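Local structure of ULam111 (Flavobacterium sp., 5WUT) at residues L18-N22 with W23-L27. The protein probably hydrolyses glycosidic bonds of the beta-glucan laminarin, as a laminarinase of glycosyl hydrolase family 16 with a beta-jelly-roll fold. Sequence-based numbering, arbitrary orientation.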
loop_
_atom_site.group_PDB
_atom_site.type_symbol
_atom_site.label_atom_id
_atom_site.label_comp_id
_atom_site.label_asym_id
_atom_site.label_seq_id
_atom_site.Cartn_x
_atom_site.Cartn_y
_atom_site.Cartn_z
ATOM N N LEU A 18 -13.882 28.474 -5.249
ATOM C CA LEU A 18 -14.608 27.215 -5.321
ATOM C C LEU A 18 -15.803 27.370 -6.246
ATOM O O LEU A 18 -16.536 28.346 -6.153
ATOM C CB LEU A 18 -15.070 26.797 -3.923
ATOM C CG LEU A 18 -15.580 25.370 -3.742
ATOM C CD1 LEU A 18 -14.420 24.405 -3.883
ATOM C CD2 LEU A 18 -16.207 25.229 -2.360
ATOM N N ASP A 19 -16.001 26.410 -7.143
ATOM C CA ASP A 19 -17.125 26.484 -8.074
ATOM C C ASP A 19 -18.424 26.054 -7.391
ATOM O O ASP A 19 -18.654 24.866 -7.185
ATOM C CB ASP A 19 -16.860 25.608 -9.307
ATOM C CG ASP A 19 -17.915 25.784 -10.403
ATOM O OD1 ASP A 19 -18.970 26.415 -10.172
ATOM O OD2 ASP A 19 -17.670 25.287 -11.522
ATOM N N THR A 20 -19.287 27.011 -7.052
ATOM C CA THR A 20 -20.511 26.682 -6.318
ATOM C C THR A 20 -21.611 26.087 -7.196
ATOM O O THR A 20 -22.676 25.727 -6.702
ATOM C CB THR A 20 -21.065 27.917 -5.559
ATOM O OG1 THR A 20 -21.230 29.008 -6.470
ATOM C CG2 THR A 20 -20.098 28.325 -4.467
ATOM N N LYS A 21 -21.344 25.946 -8.488
ATOM C CA LYS A 21 -22.235 25.177 -9.340
ATOM C C LYS A 21 -22.028 23.688 -9.084
ATOM O O LYS A 21 -22.908 22.873 -9.354
ATOM C CB LYS A 21 -22.003 25.496 -10.814
ATOM C CG LYS A 21 -22.325 26.926 -11.185
ATOM C CD LYS A 21 -23.782 27.245 -10.916
ATOM C CE LYS A 21 -24.140 28.641 -11.418
ATOM N NZ LYS A 21 -23.327 29.008 -12.609
ATOM N N ASN A 22 -20.858 23.349 -8.553
ATOM C CA ASN A 22 -20.553 21.954 -8.233
ATOM C C ASN A 22 -20.465 21.681 -6.733
ATOM O O ASN A 22 -20.605 20.529 -6.320
ATOM C CB ASN A 22 -19.255 21.533 -8.907
ATOM C CG ASN A 22 -19.401 21.437 -10.411
ATOM O OD1 ASN A 22 -20.506 21.244 -10.919
ATOM N ND2 ASN A 22 -18.296 21.567 -11.122
ATOM N N TRP A 23 -20.248 22.729 -5.923
ATOM C CA TRP A 23 -20.023 22.556 -4.477
ATOM C C TRP A 23 -20.999 23.334 -3.613
ATOM O O TRP A 23 -21.365 24.473 -3.927
ATOM C CB TRP A 23 -18.601 22.979 -4.083
ATOM C CG TRP A 23 -17.552 22.071 -4.654
ATOM C CD1 TRP A 23 -16.853 22.251 -5.818
ATOM C CD2 TRP A 23 -17.107 20.828 -4.106
ATOM N NE1 TRP A 23 -15.995 21.196 -6.029
ATOM C CE2 TRP A 23 -16.127 20.310 -4.988
ATOM C CE3 TRP A 23 -17.432 20.109 -2.951
ATOM C CZ2 TRP A 23 -15.478 19.093 -4.760
ATOM C CZ3 TRP A 23 -16.778 18.907 -2.711
ATOM C CH2 TRP A 23 -15.811 18.411 -3.612
ATOM N N ASN A 24 -21.388 22.713 -2.504
ATOM C CA ASN A 24 -22.137 23.383 -1.445
ATOM C C ASN A 24 -21.232 23.604 -0.262
ATOM O O ASN A 24 -20.293 22.825 -0.043
ATOM C CB ASN A 24 -23.312 22.541 -0.969
ATOM C CG ASN A 24 -24.146 22.024 -2.093
ATOM O OD1 ASN A 24 -24.832 22.779 -2.764
ATOM N ND2 ASN A 24 -24.094 20.715 -2.314
ATOM N N PHE A 25 -21.525 24.633 0.528
ATOM C CA PHE A 25 -20.956 24.708 1.873
ATOM C C PHE A 25 -21.929 24.128 2.884
ATOM O O PHE A 25 -23.137 24.393 2.832
ATOM C CB PHE A 25 -20.627 26.151 2.277
ATOM C CG PHE A 25 -19.531 26.767 1.480
ATOM C CD1 PHE A 25 -18.203 26.613 1.858
ATOM C CD2 PHE A 25 -19.822 27.510 0.348
ATOM C CE1 PHE A 25 -17.190 27.188 1.129
ATOM C CE2 PHE A 25 -18.806 28.093 -0.389
ATOM C CZ PHE A 25 -17.492 27.932 -0.004
ATOM N N GLU A 26 -21.407 23.359 3.829
ATOM C CA GLU A 26 -22.180 23.063 5.025
ATOM C C GLU A 26 -21.571 23.931 6.122
ATOM O O GLU A 26 -20.348 24.036 6.238
ATOM C CB GLU A 26 -22.160 21.555 5.329
ATOM C CG GLU A 26 -22.948 20.779 4.252
ATOM C CD GLU A 26 -23.226 19.318 4.576
ATOM O OE1 GLU A 26 -24.036 18.689 3.854
ATOM O OE2 GLU A 26 -22.631 18.788 5.529
ATOM N N LEU A 27 -22.421 24.648 6.856
ATOM C CA LEU A 27 -21.930 25.733 7.709
ATOM C C LEU A 27 -22.476 25.670 9.123
ATOM O O LEU A 27 -23.612 25.242 9.341
ATOM C CB LEU A 27 -22.304 27.094 7.096
ATOM C CG LEU A 27 -21.780 27.342 5.682
ATOM C CD1 LEU A 27 -22.519 28.528 5.046
ATOM C CD2 LEU A 27 -20.312 27.602 5.703
#
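Trp23 N donates to Asp19 O at 2.9 Å, a bent bond (132° at the hydrogen) that closes the turn from which the chain passes without a gap into strand 24-25. The same carbonyl also accepts from Asn22 N, and an Asx turn lies within it: Lys21 N meets Asp19 OD1 from above the carboxylate plane, at 2.9 Å. Reversed in this way, the chain brings Leu18 back against Trp23. With CG anti to the backbone N (chi1 -167°), Leu18 lays one methyl on the indole and turns the other to Trp23 CB and the Phe25 ring. CD1 sits over one face of the indole in a CH-pi contact, 4.0 Å from the centroid of the five-membered ring, while Asn22 O lies over the opposite face. CD2 packs against Trp23 CB at 3.7 Å and reaches Phe25 CZ at 3.8 Å, approaching that ring obliquely. Trimming Leu18 to an alanine is likely to leave the Trp23 face without its methyl and open a gap beside Phe25. Beyond the turn, Trp23 NE1 hydrogen-bonds to Glu11 OE2, and Lys77 NZ is shared by Thr20 O, Trp23 O and Asn24 OD1. The case illustrates how a turn held by polar bonds, here from the backbone, the Asp19 carboxylate and Lys77, can carry an apolar contact between side chains a few residues apart: Leu18 joins the turn to short strand 24-25, which pairs antiparallel with strand 66-80.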